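PDB 3NO4: creatinine amidohydrolase from Nostoc punctiforme PCC 73102, which probably hydrolyses carbon-nitrogen bonds in linear amides, as a metal-dependent member of the creatininase superfamily. Local coordinates for residues Thr113-Lys117 against Ala118-Lys122; Tyr144-Leu147 against Glu148-Ile152. All blocks are in the same frame, centred on the assembly; numbering follows the deposited sequence.

Contact 1: Thr113-Lys117 against Ala118-Lys122; sequences TCLAK and AGFSK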
loop_
_atom_site.group_PDB
_atom_site.type_symbol
_atom_site.label_atom_id
_atom_site.label_comp_id
_atom_site.label_asym_id
_atom_site.label_seq_id
_atom_site.Cartn_x
_atom_site.Cartn_y
_atom_site.Cartn_z
ATOM N N THR A 113 5.441 16.433 3.539
ATOM C CA THR A 113 6.189 16.020 4.747
ATOM C C THR A 113 7.621 16.556 4.763
ATOM O O THR A 113 8.062 17.076 5.799
ATOM C CB THR A 113 6.140 14.496 4.996
ATOM O OG1 THR A 113 4.769 14.090 4.980
ATOM C CG2 THR A 113 6.755 14.144 6.381
ATOM N N CYS A 114 8.333 16.431 3.625
ATOM C CA CYS A 114 9.714 16.906 3.525
ATOM C C CYS A 114 9.763 18.408 3.821
ATOM O O CYS A 114 10.537 18.842 4.664
ATOM C CB CYS A 114 10.294 16.638 2.132
ATOM S SG CYS A 114 10.587 14.923 1.732
ATOM N N LEU A 115 8.912 19.172 3.147
ATOM C CA LEU A 115 8.899 20.638 3.258
ATOM C C LEU A 115 8.357 21.147 4.581
ATOM O O LEU A 115 8.888 22.142 5.120
ATOM C CB LEU A 115 8.177 21.301 2.065
ATOM C CG LEU A 115 8.917 21.111 0.739
ATOM C CD1 LEU A 115 7.989 21.196 -0.470
ATOM C CD2 LEU A 115 10.127 22.070 0.639
ATOM N N ALA A 116 7.333 20.469 5.123
ATOM C CA ALA A 116 6.854 20.788 6.482
ATOM C C ALA A 116 7.954 20.637 7.533
ATOM O O ALA A 116 8.059 21.504 8.401
ATOM C CB ALA A 116 5.558 20.040 6.886
ATOM N N LYS A 117 8.811 19.615 7.415
ATOM C CA LYS A 117 9.938 19.431 8.351
ATOM C C LYS A 117 10.904 20.607 8.291
ATOM O O LYS A 117 11.503 20.953 9.269
ATOM C CB LYS A 117 10.747 18.146 8.086
ATOM C CG LYS A 117 10.134 16.874 8.546
ATOM C CD LYS A 117 11.224 15.784 8.821
ATOM C CE LYS A 117 11.628 15.700 10.284
ATOM N NZ LYS A 117 11.745 14.242 10.719
ATOM N N ALA A 118 11.074 21.187 7.116
ATOM C CA ALA A 118 11.928 22.368 6.925
ATOM C C ALA A 118 11.289 23.655 7.446
ATOM O O ALA A 118 11.976 24.637 7.604
ATOM C CB ALA A 118 12.265 22.530 5.410
ATOM N N GLY A 119 9.980 23.663 7.702
ATOM C CA GLY A 119 9.288 24.841 8.219
ATOM C C GLY A 119 8.257 25.473 7.289
ATOM O O GLY A 119 7.628 26.464 7.682
ATOM N N PHE A 120 8.069 24.928 6.075
ATOM C CA PHE A 120 7.003 25.405 5.183
ATOM C C PHE A 120 5.647 24.985 5.805
ATOM O O PHE A 120 5.505 23.886 6.352
ATOM C CB PHE A 120 7.131 24.850 3.752
ATOM C CG PHE A 120 8.225 25.453 2.957
ATOM C CD1 PHE A 120 8.019 26.673 2.255
ATOM C CD2 PHE A 120 9.480 24.833 2.880
ATOM C CE1 PHE A 120 9.039 27.241 1.522
ATOM C CE2 PHE A 120 10.515 25.402 2.126
ATOM C CZ PHE A 120 10.303 26.588 1.432
ATOM N N SER A 121 4.682 25.893 5.789
ATOM C CA SER A 121 3.362 25.588 6.321
ATOM C C SER A 121 2.149 26.079 5.489
ATOM O O SER A 121 1.017 25.720 5.803
ATOM C CB SER A 121 3.292 26.108 7.762
ATOM O OG SER A 121 3.253 27.506 7.780
ATOM N N LYS A 122 2.388 26.861 4.445
ATOM C CA LYS A 122 1.339 27.295 3.545
ATOM C C LYS A 122 1.665 26.767 2.159
ATOM O O LYS A 122 2.550 27.307 1.490
ATOM C CB LYS A 122 1.254 28.818 3.579
ATOM C CG LYS A 122 0.818 29.392 4.949
ATOM C CD LYS A 122 -0.707 29.450 5.086
ATOM C CE LYS A 122 -1.149 30.327 6.270
ATOM N NZ LYS A 122 -2.640 30.471 6.326
#
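Leu115 and Phe120 meet across a Schellman motif that ends helix 101-118 and turns the chain toward strand 122-127. The backbone bonds come first. Phe120 N reaches back to Leu115 O at 3.1 Å, lying 34° off the carbonyl plane, and Gly119 N bonds to Ala116 O at 3.0 Å from well above that carbonyl's plane. Ala118 N, one residue earlier, has only weak bonds, to Cys114 O and Leu115 O. Gly119, with no side chain, makes the reversal at positive phi.

The apolar part is the hydrophobic contact that commonly accompanies this motif. The Leu115 methyl CD2 meets the CD2-CE2 side of the Phe120 ring from off its plane and beyond the ring outline, 3.6 Å from Phe120 CD2 and 3.7 Å from Phe120 CE2. Phe120 CG stands beside its own backbone N (chi1 -74°), which brings Leu115 O in at the ring edge, in plane, 3.6 Å from Phe120 CD2. Val30, Tyr33 and Leu34 of helix 27-36 and Ile40 of strand 39-44 also pack on the ring, tying the turn into the core.

A last contact is a CA-H...O approach: the CA-H of Ala116 points almost straight at Phe120 O, with 170° at the hydrogen and 3.4 Å from Ala116 CA to Phe120 O.

Contact 2: Tyr144-Leu147 against Glu148-Ile152; sequences YAHL and EDLQI. With EDO (1,2-ethanediol), chain N.
The last turn of helix 132-150 closes in a Schellman motif, the helix being the connection of the beta-alpha-beta unit between strands 122-127 and 159-164, and here His146 packs on Leu150 while Leu147 meets Ile152. Regular helical bonds run up to Leu150 N, which donates to His146 O at 2.9 Å. Gln151 then takes positive phi, its N bonding to Glu148 O at 3.0 Å, and Ile152 N turns back to Leu147 O at 3.1 Å, nearly straight at 164°. The same reversal brings Ile152 CG1 to within 3.8 Å of Leu147 CD2, the apolar partner contact of the motif. A 1,2-ethanediol, probably from the crystallisation liquor, donates from O2 to Leu150 O at 3.2 Å.

One turn of helix separates His146 from Leu150, whose branched end lies over the CE1-NE2 side of one imidazole face: CD2 comes to 3.3 Å from His146 NE2 and CD1 to 3.5 Å from CE1. The ring gets there because CG stands anti to the backbone N (chi1 -173°), carrying the imidazole out from the helix flank. Its ND1 is hydrogen-bonded to a water in the ring plane, and that water donates to Asp149 OD2, which helps fix the ring's rotation.

Glu148 reaches the subunit interface, its OE2 in a salt bridge with Lys117 of a neighbouring subunit. Its OE1 accepts a 2.7 Å bond from a second water, which lies beside Tyr144 O.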
loop_
_atom_site.group_PDB
_atom_site.type_symbol
_atom_site.label_atom_id
_atom_site.label_comp_id
_atom_site.label_asym_id
_atom_site.label_seq_id
_atom_site.Cartn_x
_atom_site.Cartn_y
_atom_site.Cartn_z
ATOM N N TYR A 144 -2.465 15.731 6.442
ATOM C CA TYR A 144 -2.629 16.301 7.782
ATOM C C TYR A 144 -2.547 15.224 8.882
ATOM O O TYR A 144 -1.837 15.399 9.863
ATOM C CB TYR A 144 -3.949 17.104 7.940
ATOM C CG TYR A 144 -4.183 18.208 6.921
ATOM C CD1 TYR A 144 -3.136 19.047 6.495
ATOM C CD2 TYR A 144 -5.470 18.436 6.403
ATOM C CE1 TYR A 144 -3.349 20.057 5.536
ATOM C CE2 TYR A 144 -5.713 19.453 5.450
ATOM C CZ TYR A 144 -4.646 20.271 5.036
ATOM O OH TYR A 144 -4.843 21.249 4.102
ATOM N N ALA A 145 -3.223 14.111 8.673
ATOM C CA ALA A 145 -3.216 13.000 9.624
ATOM C C ALA A 145 -1.803 12.395 9.742
ATOM O O ALA A 145 -1.344 12.086 10.852
ATOM C CB ALA A 145 -4.278 11.920 9.202
ATOM N N HIS A 146 -1.096 12.310 8.617
ATOM C CA HIS A 146 0.314 11.811 8.626
ATOM C C HIS A 146 1.245 12.714 9.424
ATOM O O HIS A 146 2.012 12.203 10.229
ATOM C CB HIS A 146 0.823 11.609 7.200
ATOM C CG HIS A 146 2.172 10.960 7.126
ATOM N ND1 HIS A 146 2.403 9.677 7.585
ATOM C CD2 HIS A 146 3.355 11.404 6.632
ATOM C CE1 HIS A 146 3.678 9.373 7.391
ATOM N NE2 HIS A 146 4.282 10.410 6.832
ATOM N N LEU A 147 1.142 14.046 9.219
ATOM C CA LEU A 147 1.959 15.038 9.954
ATOM C C LEU A 147 1.737 14.972 11.469
ATOM O O LEU A 147 2.726 15.003 12.241
ATOM C CB LEU A 147 1.749 16.463 9.441
ATOM C CG LEU A 147 2.146 16.750 7.986
ATOM C CD1 LEU A 147 1.870 18.231 7.588
ATOM C CD2 LEU A 147 3.608 16.389 7.744
ATOM N N GLU A 148 0.473 14.801 11.858
ATOM C CA GLU A 148 0.067 14.537 13.261
ATOM C C GLU A 148 0.649 13.233 13.819
ATOM O O GLU A 148 1.195 13.236 14.905
ATOM C CB GLU A 148 -1.486 14.590 13.370
ATOM C CG GLU A 148 -2.143 14.202 14.745
ATOM C CD GLU A 148 -3.687 13.894 14.637
ATOM O OE1 GLU A 148 -4.350 14.204 13.588
ATOM O OE2 GLU A 148 -4.213 13.274 15.603
ATOM N N ASP A 149 0.554 12.139 13.072
ATOM C CA ASP A 149 1.128 10.854 13.457
ATOM C C ASP A 149 2.654 10.931 13.655
ATOM O O ASP A 149 3.176 10.378 14.605
ATOM C CB ASP A 149 0.856 9.774 12.369
ATOM C CG ASP A 149 -0.595 9.315 12.315
ATOM O OD1 ASP A 149 -1.394 9.653 13.226
ATOM O OD2 ASP A 149 -0.921 8.627 11.306
ATOM N N LEU A 150 3.325 11.661 12.765
ATOM C CA LEU A 150 4.742 11.945 12.869
ATOM C C LEU A 150 5.114 12.964 13.967
ATOM O O LEU A 150 6.274 13.072 14.321
ATOM C CB LEU A 150 5.326 12.320 11.491
ATOM C CG LEU A 150 5.847 11.131 10.635
ATOM C CD1 LEU A 150 4.904 9.923 10.609
ATOM C CD2 LEU A 150 6.139 11.588 9.248
ATOM N N GLN A 151 4.133 13.662 14.548
ATOM C CA GLN A 151 4.372 14.792 15.458
ATOM C C GLN A 151 5.409 15.756 14.860
ATOM O O GLN A 151 6.339 16.170 15.531
ATOM C CB GLN A 151 4.782 14.276 16.839
ATOM C CG GLN A 151 3.757 13.329 17.467
ATOM C CD GLN A 151 4.214 12.772 18.835
ATOM O OE1 GLN A 151 4.529 11.591 18.976
ATOM N NE2 GLN A 151 4.245 13.635 19.833
ATOM N N ILE A 152 5.245 16.085 13.578
ATOM C CA ILE A 152 6.075 17.114 12.920
ATOM C C ILE A 152 5.836 18.451 13.696
ATOM O O ILE A 152 4.695 18.726 14.103
ATOM C CB ILE A 152 5.733 17.217 11.408
ATOM C CG1 ILE A 152 6.002 15.879 10.694
ATOM C CG2 ILE A 152 6.492 18.354 10.702
ATOM C CD1 ILE A 152 7.384 15.283 10.952
HETATM C C1 EDO N . 6.305 8.408 16.097
HETATM O O1 EDO N . 6.109 8.088 17.460
HETATM C C2 EDO N . 5.883 9.824 15.937
HETATM O O2 EDO N . 7.005 10.619 16.265
HETATM O O HOH W 1 -4.292 16.251 11.753
HETATM O O HOH W 2 0.871 7.900 9.020
#

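Contact 1 comes first along the chain and contact 2 follows, with strand 122-127 and most of helix 132-150 between them; their centres are about 12 Å apart. Each finishes a helix beside the parallel sheet, and the two helix ends touch through Thr113, whose OG1 lies 3.5 Å from His146 CD2 and whose CG2 lies 3.9 Å from Leu150 CD2. Lys117 CG also comes within 4.0 Å of Ile152 CD1. Both helix ends lie at subunit interfaces as well. Together they tie neighbouring helices to each other and take part in the six-chain assembly.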